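Pullulanase (Klebsiella oxytoca, PDB 2YOC) probably hydrolyses alpha-1,6-glucosidic linkages in pullulan and related branched glucans, as a multidomain, calcium-binding glycoside hydrolase handled by a type 2 secretion system. Local coordinates at residues B[40-45]-B[102-107]; B[492-497]-B[538-543]; B[551-556]-B[650-655]; B[751-756]-B[1003-1008]; B[979-984]-B[1065-1070]. All coordinates share one frame; numbering follows the deposited sequence.

Contact 1: B[40-45]-B[102-107]; sequences NQAVIH and IPLNKE
Ala42 and Ile102 form the hydrogen-bonded pair of a short antiparallel beta ladder: Ala42 N donates to Ile102 O and Ile102 N returns a bond to Ala42 O, both at 2.7 Å. Gln41 and Pro103 make the neighbouring non-hydrogen-bonded pair, a position where the missing N-H of proline costs the ladder nothing. One step further, Leu104 N reaches Asn40 O at 3.0 Å, with the donor well above the carbonyl plane, as the two chains leave sheet geometry. Asn40, in left-handed helical backbone conformation, then holds the turn that follows strand 99-103 at two more points. Its amide ND2 bonds to Asn105 O over 3.1 Å, and this oxygen lies in the amide plane of Asn40. Its backbone N is 3.3 Å from Glu107 OE2, which it meets from above the carboxylate plane; that carboxylate also has a long, weak ion pair with Arg137. Strand 41-46 is the middle of a three-stranded sheet, between 99-103 and 138-141; segment 102-107 falls in the bacterial pullulanase-associated domain, of the transthyretin-like clan, consistent with a small beta-sandwich. On the face that carries Ala42 and Ile102, the packing is apolar, and Ile102 goes on to touch Leu65 and Leu67 of strand 63-68. Leu104 turns toward the partner segment and lays CD1 3.6 Å from Ala42 CB. Ile44 and Ile102 cross obliquely, and they meet through Ile44 CG1 and Ile102 CD1, 3.5 Å apart.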
# COMPACT_ATOMS: atom_id res chain seq x y z
N ASN B 40 3.28 47.67 -53.36
CA ASN B 40 2.59 47.68 -52.06
C ASN B 40 1.60 46.50 -51.85
O ASN B 40 0.50 46.67 -51.30
CB ASN B 40 1.95 49.06 -51.77
CG ASN B 40 2.40 49.71 -50.48
OD1 ASN B 40 3.60 49.83 -50.18
ND2 ASN B 40 1.44 50.22 -49.71
N GLN B 41 2.03 45.30 -52.29
CA GLN B 41 1.32 44.01 -52.19
C GLN B 41 2.25 42.81 -52.46
O GLN B 41 3.01 42.84 -53.43
CB GLN B 41 0.04 43.95 -53.06
CG GLN B 41 0.23 44.31 -54.52
CD GLN B 41 -0.47 43.32 -55.41
OE1 GLN B 41 0.10 42.31 -55.83
NE2 GLN B 41 -1.72 43.60 -55.74
N ALA B 42 2.21 41.78 -51.59
CA ALA B 42 3.03 40.57 -51.70
C ALA B 42 2.18 39.39 -52.17
O ALA B 42 0.95 39.41 -52.03
CB ALA B 42 3.68 40.24 -50.36
N VAL B 43 2.84 38.36 -52.74
CA VAL B 43 2.15 37.15 -53.19
C VAL B 43 2.81 35.86 -52.68
O VAL B 43 4.01 35.67 -52.87
CB VAL B 43 1.73 37.17 -54.68
CG1 VAL B 43 2.90 36.90 -55.62
CG2 VAL B 43 0.59 36.20 -54.95
N ILE B 44 2.04 35.01 -51.96
CA ILE B 44 2.50 33.73 -51.41
C ILE B 44 1.79 32.59 -52.15
O ILE B 44 0.56 32.56 -52.19
CB ILE B 44 2.32 33.61 -49.86
CG1 ILE B 44 2.76 34.88 -49.07
CG2 ILE B 44 2.94 32.32 -49.29
CD1 ILE B 44 4.25 35.37 -49.17
N HIS B 45 2.57 31.66 -52.73
CA HIS B 45 2.05 30.50 -53.46
C HIS B 45 2.11 29.27 -52.59
O HIS B 45 3.15 28.96 -51.99
CB HIS B 45 2.90 30.19 -54.70
CG HIS B 45 3.02 31.28 -55.70
ND1 HIS B 45 4.10 32.14 -55.69
CD2 HIS B 45 2.25 31.56 -56.77
CE1 HIS B 45 3.93 32.94 -56.74
NE2 HIS B 45 2.83 32.62 -57.42
N ILE B 102 -1.44 39.44 -50.88
CA ILE B 102 -1.47 40.12 -49.59
C ILE B 102 -1.19 41.62 -49.71
O ILE B 102 -0.13 41.99 -50.21
CB ILE B 102 -0.55 39.40 -48.54
CG1 ILE B 102 -1.02 37.96 -48.29
CG2 ILE B 102 -0.47 40.17 -47.21
CD1 ILE B 102 0.06 36.99 -48.26
N PRO B 103 -2.11 42.49 -49.23
CA PRO B 103 -1.87 43.95 -49.31
C PRO B 103 -0.87 44.45 -48.27
O PRO B 103 -0.92 44.07 -47.10
CB PRO B 103 -3.25 44.56 -49.13
CG PRO B 103 -4.00 43.55 -48.30
CD PRO B 103 -3.41 42.19 -48.58
N LEU B 104 0.04 45.32 -48.71
CA LEU B 104 1.08 45.87 -47.84
C LEU B 104 0.92 47.33 -47.47
O LEU B 104 0.19 48.08 -48.13
CB LEU B 104 2.46 45.64 -48.46
CG LEU B 104 3.13 44.36 -48.06
CD1 LEU B 104 3.60 43.62 -49.23
CD2 LEU B 104 4.26 44.60 -47.20
N ASN B 105 1.58 47.72 -46.38
CA ASN B 105 1.66 49.07 -45.83
C ASN B 105 2.95 49.70 -46.41
O ASN B 105 2.90 50.77 -47.02
CB ASN B 105 1.61 48.99 -44.28
CG ASN B 105 2.46 49.91 -43.42
OD1 ASN B 105 3.36 50.63 -43.86
ND2 ASN B 105 2.21 49.85 -42.12
N LYS B 106 4.08 48.98 -46.27
CA LYS B 106 5.41 49.37 -46.77
C LYS B 106 6.08 48.22 -47.55
O LYS B 106 6.01 47.06 -47.13
CB LYS B 106 6.32 49.89 -45.62
CG LYS B 106 6.53 48.92 -44.45
CD LYS B 106 7.55 49.44 -43.45
CE LYS B 106 7.85 48.45 -42.34
NZ LYS B 106 6.66 48.20 -41.48
N GLU B 107 6.77 48.57 -48.67
CA GLU B 107 7.51 47.62 -49.52
C GLU B 107 8.80 47.10 -48.84
O GLU B 107 9.44 46.17 -49.35
CB GLU B 107 7.81 48.22 -50.90
CG GLU B 107 6.64 48.25 -51.87
CD GLU B 107 7.00 48.47 -53.33
OE1 GLU B 107 7.88 49.31 -53.60
OE2 GLU B 107 6.42 47.78 -54.20

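Contact 2: B[492-497]-B[538-543]; sequences EVNSAV and AQTDSY. With CA (calcium ion), chain L.
The carboxamides of Asn494 and Gln539 meet with their planes 46° apart, on side chains that cross at about a right angle. Gln539 OE1 lies fairly close to the plane of the Asn494 amide, and ND2 of Asn494 gives it a weak hydrogen bond of 3.4 Å. OE1 sits equally near Asn494 OD1, another acceptor, consistent with a bent (142°) bond. The methyl of Thr540 comes instead from well out of that plane, with CG2 3.5 Å from Asn494 ND2 and scarcely farther from CG and CB. A chi1 of -151° puts CG of Asn494 anti to the backbone N, on the side of Thr540 CG2. The amide also works within its own segment: Asn494 is the N-cap of the weakly bonded helix 495-498, where OD1 accepts a weak capping bond from Ala496 N, 3.3 Å away. Beside it Val493 CG2 packs on Thr540 CB at 3.7 Å. Thr540 OG1, which also touches Val493 CG2, is hydrogen-bonded to Val537 O. On the far side of this loop a calcium ion is held by Ala538 O at 2.8 Å and Asp541 OD1 at 2.6 Å, two ligands three residues apart. This small surface contact belongs to the pullulanase Ins domain. Here the junction of helices 487-493 and 495-498 meets the loop leaving helix 529-537: Thr540 reaches back to Leu490 of the first helix, while Ala496 and Val497 rest on Leu536 of the last.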
# COMPACT_ATOMS: atom_id res chain seq x y z
N GLU B 492 33.57 50.03 -24.70
CA GLU B 492 34.55 49.75 -25.76
C GLU B 492 34.37 48.34 -26.30
O GLU B 492 34.26 48.16 -27.52
CB GLU B 492 35.99 49.96 -25.27
CG GLU B 492 36.52 51.36 -25.54
CD GLU B 492 36.48 52.32 -24.37
OE1 GLU B 492 37.17 52.07 -23.36
OE2 GLU B 492 35.76 53.35 -24.47
N VAL B 493 34.29 47.34 -25.40
CA VAL B 493 34.09 45.94 -25.77
C VAL B 493 32.62 45.64 -26.17
O VAL B 493 32.38 44.98 -27.19
CB VAL B 493 34.68 44.92 -24.75
CG1 VAL B 493 36.13 45.26 -24.41
CG2 VAL B 493 33.85 44.83 -23.48
N ASN B 494 31.65 46.14 -25.39
CA ASN B 494 30.24 45.89 -25.63
C ASN B 494 29.56 47.02 -26.39
O ASN B 494 29.33 48.12 -25.85
CB ASN B 494 29.53 45.61 -24.32
CG ASN B 494 28.33 44.72 -24.43
OD1 ASN B 494 27.58 44.73 -25.42
ND2 ASN B 494 28.10 43.95 -23.38
N SER B 495 29.24 46.74 -27.66
CA SER B 495 28.55 47.68 -28.53
C SER B 495 27.17 48.04 -27.94
O SER B 495 26.85 49.22 -27.84
CB SER B 495 28.40 47.09 -29.93
OG SER B 495 27.95 45.75 -29.88
N ALA B 496 26.42 47.01 -27.47
CA ALA B 496 25.08 47.09 -26.87
C ALA B 496 24.93 48.10 -25.71
O ALA B 496 23.88 48.75 -25.62
CB ALA B 496 24.62 45.72 -26.41
N VAL B 497 25.96 48.23 -24.85
CA VAL B 497 25.97 49.14 -23.69
C VAL B 497 25.92 50.62 -24.12
O VAL B 497 25.26 51.44 -23.46
CB VAL B 497 27.12 48.79 -22.71
CG1 VAL B 497 27.21 49.76 -21.53
CG2 VAL B 497 26.96 47.37 -22.20
N ALA B 538 27.52 40.53 -18.61
CA ALA B 538 27.62 39.09 -18.74
C ALA B 538 28.01 38.56 -20.11
O ALA B 538 28.50 37.43 -20.20
CB ALA B 538 26.31 38.45 -18.27
N GLN B 539 27.77 39.35 -21.18
CA GLN B 539 28.10 38.99 -22.56
C GLN B 539 29.60 39.18 -22.84
O GLN B 539 30.14 38.52 -23.72
CB GLN B 539 27.34 39.88 -23.53
CG GLN B 539 25.84 39.91 -23.35
CD GLN B 539 25.21 41.04 -24.14
OE1 GLN B 539 25.87 41.82 -24.86
NE2 GLN B 539 23.90 41.15 -24.01
N THR B 540 30.24 40.11 -22.14
CA THR B 540 31.65 40.45 -22.32
C THR B 540 32.50 40.19 -21.06
O THR B 540 33.63 40.69 -20.96
CB THR B 540 31.75 41.91 -22.74
OG1 THR B 540 31.31 42.76 -21.66
CG2 THR B 540 31.00 42.19 -24.03
N ASP B 541 31.94 39.44 -20.08
CA ASP B 541 32.67 39.13 -18.85
C ASP B 541 33.58 37.88 -19.02
O ASP B 541 33.67 37.29 -20.12
CB ASP B 541 31.74 39.09 -17.60
CG ASP B 541 30.76 37.93 -17.43
OD1 ASP B 541 30.72 37.02 -18.30
OD2 ASP B 541 30.00 37.93 -16.42
N SER B 542 34.29 37.53 -17.94
CA SER B 542 35.18 36.38 -17.84
C SER B 542 34.46 35.25 -17.07
O SER B 542 35.02 34.15 -16.83
CB SER B 542 36.45 36.80 -17.12
OG SER B 542 37.19 37.75 -17.87
N TYR B 543 33.18 35.52 -16.71
CA TYR B 543 32.34 34.63 -15.92
C TYR B 543 31.37 33.72 -16.67
O TYR B 543 30.39 34.18 -17.26
CB TYR B 543 31.61 35.39 -14.80
CG TYR B 543 31.13 34.46 -13.72
CD1 TYR B 543 29.99 33.67 -13.90
CD2 TYR B 543 31.84 34.31 -12.54
CE1 TYR B 543 29.60 32.74 -12.94
CE2 TYR B 543 31.45 33.39 -11.57
CZ TYR B 543 30.33 32.61 -11.77
OH TYR B 543 29.94 31.69 -10.82
CA CA L . 30.17 35.24 -20.18

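Contact 3: B[551-556]-B[650-655]; sequences HYTVPE and LAVWTT. With CA (calcium ion), chain K.
Trp653, Thr553 and Val652 carry this buried contact between a helix and a corner of the chain. The indole of Trp653 is directed edge-on at segment 551-556. NE1 donates to Tyr552 O over 3.0 Å, and that oxygen lies in the ring plane, with a C=O...N angle of 144°. This single polar link satisfies a buried indole N-H with a backbone carbonyl. Farther along the same edge, CH2 sits 3.6 Å from Pro555 N and 4.2 Å from Pro555 CD, so the benzene part follows the backbone round the corner. Thr553 supplies the apolar complement: its CG2 touches Val652 CB at 3.6 Å, while its OG1 is hydrogen-bonded to Ser649 OG. Beyond the corner Glu556 OE1 binds a calcium ion at 2.5 Å, together with Asp469, Leu470 and Glu475. Helix 640-655, which brings in Trp653 and Val652, leads to strand 661-664 of the (beta/alpha)8 barrel expected of the catalytic domain in this glycoside hydrolase family; Trp653 also packs on Phe662 of that strand, and Leu650 and Ala651 lean on Ile682 of helix 672-683.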
# COMPACT_ATOMS: atom_id res chain seq x y z
N HIS B 551 37.24 21.85 -26.24
CA HIS B 551 38.20 20.74 -26.27
C HIS B 551 38.16 20.05 -24.90
O HIS B 551 38.29 20.70 -23.86
CB HIS B 551 39.61 21.23 -26.63
CG HIS B 551 39.72 21.85 -28.00
ND1 HIS B 551 39.37 23.16 -28.22
CD2 HIS B 551 40.13 21.31 -29.17
CE1 HIS B 551 39.59 23.39 -29.51
NE2 HIS B 551 40.04 22.31 -30.12
N TYR B 552 37.92 18.74 -24.90
CA TYR B 552 37.78 17.98 -23.67
C TYR B 552 39.04 17.76 -22.87
O TYR B 552 38.95 17.51 -21.66
CB TYR B 552 37.19 16.62 -23.99
CG TYR B 552 35.79 16.67 -24.54
CD1 TYR B 552 34.72 17.03 -23.72
CD2 TYR B 552 35.52 16.32 -25.85
CE1 TYR B 552 33.41 17.03 -24.21
CE2 TYR B 552 34.21 16.30 -26.35
CZ TYR B 552 33.16 16.67 -25.52
OH TYR B 552 31.87 16.66 -25.97
N THR B 553 40.20 17.75 -23.54
CA THR B 553 41.45 17.35 -22.90
C THR B 553 42.54 18.44 -22.80
O THR B 553 43.75 18.17 -22.83
CB THR B 553 41.87 15.97 -23.44
OG1 THR B 553 40.72 15.27 -23.96
CG2 THR B 553 42.52 15.13 -22.39
N VAL B 554 42.10 19.68 -22.68
CA VAL B 554 43.00 20.81 -22.49
C VAL B 554 42.40 21.65 -21.36
O VAL B 554 41.18 21.84 -21.34
CB VAL B 554 43.19 21.71 -23.75
CG1 VAL B 554 44.33 22.70 -23.54
CG2 VAL B 554 43.44 20.89 -25.00
N PRO B 555 43.23 22.20 -20.46
CA PRO B 555 42.67 23.10 -19.44
C PRO B 555 42.12 24.37 -20.08
O PRO B 555 42.55 24.73 -21.19
CB PRO B 555 43.89 23.49 -18.60
CG PRO B 555 44.91 22.46 -18.90
CD PRO B 555 44.68 22.05 -20.30
N GLU B 556 41.20 25.07 -19.39
CA GLU B 556 40.70 26.36 -19.85
C GLU B 556 41.86 27.41 -19.78
O GLU B 556 42.63 27.43 -18.82
CB GLU B 556 39.50 26.80 -18.99
CG GLU B 556 39.04 28.24 -19.21
CD GLU B 556 38.64 28.67 -20.61
OE1 GLU B 556 38.50 27.82 -21.53
OE2 GLU B 556 38.40 29.88 -20.77
N LEU B 650 39.78 10.99 -20.14
CA LEU B 650 39.86 10.75 -18.71
C LEU B 650 41.24 10.20 -18.31
O LEU B 650 41.75 10.58 -17.25
CB LEU B 650 38.72 9.86 -18.23
CG LEU B 650 37.30 10.44 -18.36
CD1 LEU B 650 36.30 9.33 -18.52
CD2 LEU B 650 36.94 11.30 -17.17
N ALA B 651 41.88 9.43 -19.19
CA ALA B 651 43.24 8.89 -18.95
C ALA B 651 44.21 10.02 -18.69
O ALA B 651 44.90 10.00 -17.68
CB ALA B 651 43.70 8.04 -20.12
N VAL B 652 44.22 11.04 -19.58
CA VAL B 652 45.08 12.21 -19.45
C VAL B 652 44.84 12.96 -18.12
O VAL B 652 45.80 13.22 -17.38
CB VAL B 652 44.94 13.11 -20.69
CG1 VAL B 652 45.58 14.47 -20.48
CG2 VAL B 652 45.53 12.44 -21.92
N TRP B 653 43.58 13.28 -17.79
CA TRP B 653 43.30 13.99 -16.54
C TRP B 653 43.72 13.14 -15.35
O TRP B 653 44.23 13.67 -14.36
CB TRP B 653 41.84 14.41 -16.44
CG TRP B 653 41.36 15.32 -17.55
CD1 TRP B 653 40.51 14.99 -18.56
CD2 TRP B 653 41.72 16.69 -17.75
NE1 TRP B 653 40.26 16.10 -19.35
CE2 TRP B 653 41.00 17.15 -18.88
CE3 TRP B 653 42.55 17.60 -17.07
CZ2 TRP B 653 41.11 18.47 -19.34
CZ3 TRP B 653 42.63 18.92 -17.51
CH2 TRP B 653 41.93 19.33 -18.64
N THR B 654 43.57 11.80 -15.48
CA THR B 654 43.96 10.85 -14.46
C THR B 654 45.47 10.84 -14.20
O THR B 654 45.84 11.26 -13.10
CB THR B 654 43.29 9.49 -14.64
OG1 THR B 654 41.90 9.71 -14.78
CG2 THR B 654 43.50 8.58 -13.46
N THR B 655 46.33 10.44 -15.18
CA THR B 655 47.79 10.42 -14.99
C THR B 655 48.58 11.67 -15.24
O THR B 655 49.58 11.89 -14.54
CB THR B 655 48.54 9.22 -15.57
OG1 THR B 655 48.08 8.91 -16.88
CG2 THR B 655 48.54 8.04 -14.63
CA CA K . 38.53 28.44 -24.00

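Contact 4: B[751-756]-B[1003-1008]; sequences GVLPNE and AAPESR
Val752 packs against Ala1003, Ala1004 and Pro1005, and each part of its side chain finds a different partner. CG2 lies 3.3 Å from Ala1003 O, CG1 is 3.9 Å from Ala1004 CB, and CB itself rests on Pro1005 CD at 3.7 Å. CG1 stands anti to the carbonyl carbon (chi1 -63°), which puts one methyl at Ala1004 CB and the other at Ala1003 O. Ala1004 CB is shared: besides Val752 it meets one face of the Arg1008 guanidinium, 3.4 Å above the plane and offset toward the rim. That guanidinium makes a salt bridge with Glu1006, NH2 to OE2, its hydrogen bond weak, while its NH1 is hydrogen-bonded to Ala973 O and Asn1002 OD1. Next along the chain, Leu753 adds its CB, 3.8 Å from Pro1005 CG, so the proline ring is touched by two successive residues. The carbonyl of Leu753 accepts a hydrogen bond from Gln744 NE2. From Pro754 on the chain draws off; Glu756 forms a salt bridge with Arg741, and Asn755 ND2 bonds the carbonyls of Arg741 and Lys833. The contact joins a loop between helices 739-742 and 762-776, on the barrel side, to the connection between strands 994-1002 and 1008-1010 of the C-terminal beta domain. No hydrogen bond spans the two segments. What holds them is the fit of small apolar groups, with Arg1008 NH1 and NH2 and the Leu753 carbonyl bonded on their own sides, so that shape more than directional bonding sets how the two loops meet.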
# COMPACT_ATOMS: atom_id res chain seq x y z
N GLY B 751 5.81 21.88 8.80
CA GLY B 751 4.99 21.29 9.85
C GLY B 751 5.16 21.95 11.21
O GLY B 751 4.19 22.49 11.76
N VAL B 752 6.40 21.93 11.74
CA VAL B 752 6.79 22.48 13.05
C VAL B 752 6.60 23.99 13.22
O VAL B 752 6.16 24.43 14.29
CB VAL B 752 8.19 22.02 13.49
CG1 VAL B 752 8.25 20.52 13.68
CG2 VAL B 752 9.27 22.50 12.53
N LEU B 753 7.01 24.77 12.21
CA LEU B 753 6.92 26.23 12.24
C LEU B 753 6.54 26.68 10.83
O LEU B 753 7.40 27.00 10.00
CB LEU B 753 8.25 26.84 12.76
CG LEU B 753 8.43 28.36 12.77
CD1 LEU B 753 7.36 29.06 13.58
CD2 LEU B 753 9.80 28.73 13.25
N PRO B 754 5.23 26.59 10.51
CA PRO B 754 4.79 26.92 9.15
C PRO B 754 4.78 28.40 8.85
O PRO B 754 4.63 29.22 9.76
CB PRO B 754 3.39 26.30 9.04
CG PRO B 754 3.14 25.60 10.35
CD PRO B 754 4.08 26.19 11.35
N ASN B 755 4.97 28.73 7.58
CA ASN B 755 4.93 30.10 7.09
C ASN B 755 3.49 30.40 6.63
O ASN B 755 2.72 29.48 6.37
CB ASN B 755 5.96 30.31 5.98
CG ASN B 755 5.83 29.45 4.73
OD1 ASN B 755 4.74 29.13 4.25
ND2 ASN B 755 6.96 29.17 4.10
N GLU B 756 3.14 31.70 6.52
CA GLU B 756 1.78 32.12 6.13
C GLU B 756 1.18 31.49 4.88
O GLU B 756 -0.05 31.40 4.81
CB GLU B 756 1.62 33.65 6.14
CG GLU B 756 2.16 34.37 4.91
CD GLU B 756 3.66 34.44 4.78
OE1 GLU B 756 4.37 34.43 5.82
OE2 GLU B 756 4.14 34.55 3.63
N ALA B 1003 14.94 19.71 14.42
CA ALA B 1003 14.57 20.71 13.43
C ALA B 1003 13.17 21.24 13.75
O ALA B 1003 12.29 21.26 12.88
CB ALA B 1003 14.62 20.07 12.06
N ALA B 1004 12.97 21.68 15.01
CA ALA B 1004 11.70 22.19 15.54
C ALA B 1004 11.91 23.42 16.44
O ALA B 1004 12.96 23.50 17.10
CB ALA B 1004 11.01 21.08 16.34
N PRO B 1005 10.94 24.37 16.53
CA PRO B 1005 11.15 25.54 17.40
C PRO B 1005 10.96 25.24 18.89
O PRO B 1005 11.42 26.02 19.72
CB PRO B 1005 10.15 26.57 16.87
CG PRO B 1005 9.05 25.75 16.29
CD PRO B 1005 9.63 24.44 15.84
N GLU B 1006 10.28 24.12 19.22
CA GLU B 1006 10.06 23.67 20.60
C GLU B 1006 11.22 22.72 21.02
O GLU B 1006 11.73 21.96 20.20
CB GLU B 1006 8.65 23.00 20.78
CG GLU B 1006 8.33 21.82 19.85
CD GLU B 1006 6.97 21.12 19.93
OE1 GLU B 1006 6.50 20.84 21.06
OE2 GLU B 1006 6.41 20.79 18.86
N SER B 1007 11.68 22.81 22.27
CA SER B 1007 12.74 21.92 22.71
C SER B 1007 12.14 20.51 22.93
O SER B 1007 10.97 20.39 23.29
CB SER B 1007 13.44 22.45 23.95
OG SER B 1007 13.13 21.69 25.10
N ARG B 1008 12.93 19.46 22.67
CA ARG B 1008 12.43 18.09 22.76
C ARG B 1008 13.10 17.21 23.78
O ARG B 1008 14.14 17.58 24.32
CB ARG B 1008 12.42 17.43 21.38
CG ARG B 1008 11.05 17.39 20.73
CD ARG B 1008 10.61 18.74 20.16
NE ARG B 1008 9.37 18.62 19.41
CZ ARG B 1008 9.29 18.23 18.14
NH1 ARG B 1008 10.39 17.88 17.48
NH2 ARG B 1008 8.11 18.15 17.53

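Contact 5: B[979-984]-B[1065-1070]; sequences TVDDGM and GLPVSS. With CA (calcium ion), chain M.
Asp981 OD1 is gripped by two backbone N-H groups, one from each segment. Leu1066 N reaches it at 2.9 Å and Gly983 N at 2.8 Å, from opposite faces of the carboxylate, both well out of its plane. The bond from Gly983, two residues on, closes an Asx turn at the end of strand 975-981. CG of Asp981 is anti to the backbone N (chi1 -159°), which sets CG 3.4 Å from Leu1066 O; the carboxylate lies against the backbone of segment 1065-1070, with OD2 3.5 Å from Pro1067 CA. Next to this, the two glycines bring the chains close together, Gly983 CA lying 3.5 Å from Gly1065 N. On the strand side Leu1066 CD1 touches Thr979 CB at 4.0 Å, and Leu1066 continues onto Val998 of strand 994-1002. Asp982 turns away to bind a calcium ion through OD2 at 2.3 Å, in a site completed by Ser989, Asp991, Leu994 and Gln1058, while its OD1 pairs with Arg961. Beyond it Met984, a selenomethionine, is bonded through its carbonyl to Lys358 of a second subunit. Adjacent aspartates thus divide the work: one fastens the C-terminal tail through buried N-H donors, which would be expected to favour its ionised form, and the other ligates the metal.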
# COMPACT_ATOMS: atom_id res chain seq x y z
N THR B 979 20.68 5.85 15.22
CA THR B 979 21.53 5.07 16.09
C THR B 979 22.47 4.20 15.24
O THR B 979 22.02 3.62 14.26
CB THR B 979 20.72 4.25 17.13
OG1 THR B 979 20.10 3.13 16.51
CG2 THR B 979 19.70 5.07 17.89
N VAL B 980 23.79 4.15 15.60
CA VAL B 980 24.80 3.35 14.90
C VAL B 980 25.46 2.39 15.88
O VAL B 980 26.10 2.84 16.83
CB VAL B 980 25.84 4.18 14.10
CG1 VAL B 980 26.77 3.26 13.31
CG2 VAL B 980 25.16 5.19 13.17
N ASP B 981 25.31 1.08 15.65
CA ASP B 981 25.83 0.05 16.52
C ASP B 981 27.30 -0.26 16.29
O ASP B 981 27.75 -0.34 15.15
CB ASP B 981 25.00 -1.25 16.39
CG ASP B 981 25.14 -2.19 17.57
OD1 ASP B 981 25.59 -1.74 18.63
OD2 ASP B 981 24.77 -3.39 17.44
N ASP B 982 28.05 -0.45 17.39
CA ASP B 982 29.41 -0.95 17.40
C ASP B 982 29.46 -2.10 18.39
O ASP B 982 30.53 -2.66 18.66
CB ASP B 982 30.46 0.12 17.67
CG ASP B 982 31.84 -0.24 17.11
OD1 ASP B 982 31.91 -0.85 16.00
OD2 ASP B 982 32.85 0.06 17.78
N GLY B 983 28.27 -2.47 18.88
CA GLY B 983 28.07 -3.58 19.81
C GLY B 983 28.31 -4.95 19.21
O GLY B 983 28.33 -5.13 18.00
N MSE B 984 28.51 -5.93 20.07
CA MSE B 984 28.77 -7.33 19.77
C MSE B 984 27.82 -7.97 18.71
O MSE B 984 28.24 -8.87 17.97
CB MSE B 984 28.87 -8.14 21.09
CG MSE B 984 27.73 -9.07 21.43
SE MSE B 984 27.89 -9.83 23.21
CE MSE B 984 26.28 -9.04 23.94
N GLY B 1065 25.66 -2.85 22.22
CA GLY B 1065 25.55 -1.41 22.07
C GLY B 1065 24.14 -0.96 21.87
O GLY B 1065 23.32 -0.99 22.80
N LEU B 1066 23.84 -0.58 20.61
CA LEU B 1066 22.54 -0.14 20.16
C LEU B 1066 22.10 -1.06 19.02
O LEU B 1066 22.08 -0.63 17.86
CB LEU B 1066 22.62 1.32 19.71
CG LEU B 1066 23.21 2.31 20.72
CD1 LEU B 1066 23.31 3.69 20.12
CD2 LEU B 1066 22.43 2.34 22.02
N PRO B 1067 21.80 -2.37 19.32
CA PRO B 1067 21.40 -3.29 18.25
C PRO B 1067 20.13 -2.87 17.50
O PRO B 1067 19.17 -2.36 18.12
CB PRO B 1067 21.22 -4.61 18.99
CG PRO B 1067 20.89 -4.24 20.32
CD PRO B 1067 21.76 -3.06 20.62
N VAL B 1068 20.16 -3.07 16.16
CA VAL B 1068 19.06 -2.78 15.24
C VAL B 1068 17.90 -3.75 15.50
O VAL B 1068 18.11 -4.82 16.10
CB VAL B 1068 19.55 -2.85 13.79
CG1 VAL B 1068 20.67 -1.86 13.55
CG2 VAL B 1068 19.98 -4.26 13.41
N SER B 1069 16.68 -3.36 15.06
CA SER B 1069 15.40 -4.09 15.23
C SER B 1069 15.48 -5.47 14.61
O SER B 1069 14.96 -6.45 15.17
CB SER B 1069 14.26 -3.33 14.53
OG SER B 1069 14.17 -1.95 14.84
N SER B 1070 16.16 -5.52 13.45
CA SER B 1070 16.32 -6.74 12.66
C SER B 1070 14.87 -7.19 12.38
O SER B 1070 14.47 -8.35 12.58
CB SER B 1070 17.17 -7.77 13.42
OG SER B 1070 18.52 -7.35 13.52
CA CA M . 33.65 -0.74 19.76

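Contacts 3 and 5 are buried, contacts 1 and 4 partly so, and contact 2 lies at the surface. Contacts 2, 3 and 5 each include calcium ligands, but the pairing across the segments is made by other residues. Contact 1 is the one built on paired strands, and backbone bonds dominate it; contact 3 relies on one indole bond, contact 5 on one carboxylate that bonds the backbone of both segments, contact 2 on a weak amide bond, and contact 4, without a hydrogen bond across it, mainly on apolar contact. Contacts 4 and 5 both involve the C-terminal beta sheet, and their segments alternate along the chain. The centres of contacts 1 and 5 lie about 83 Å apart.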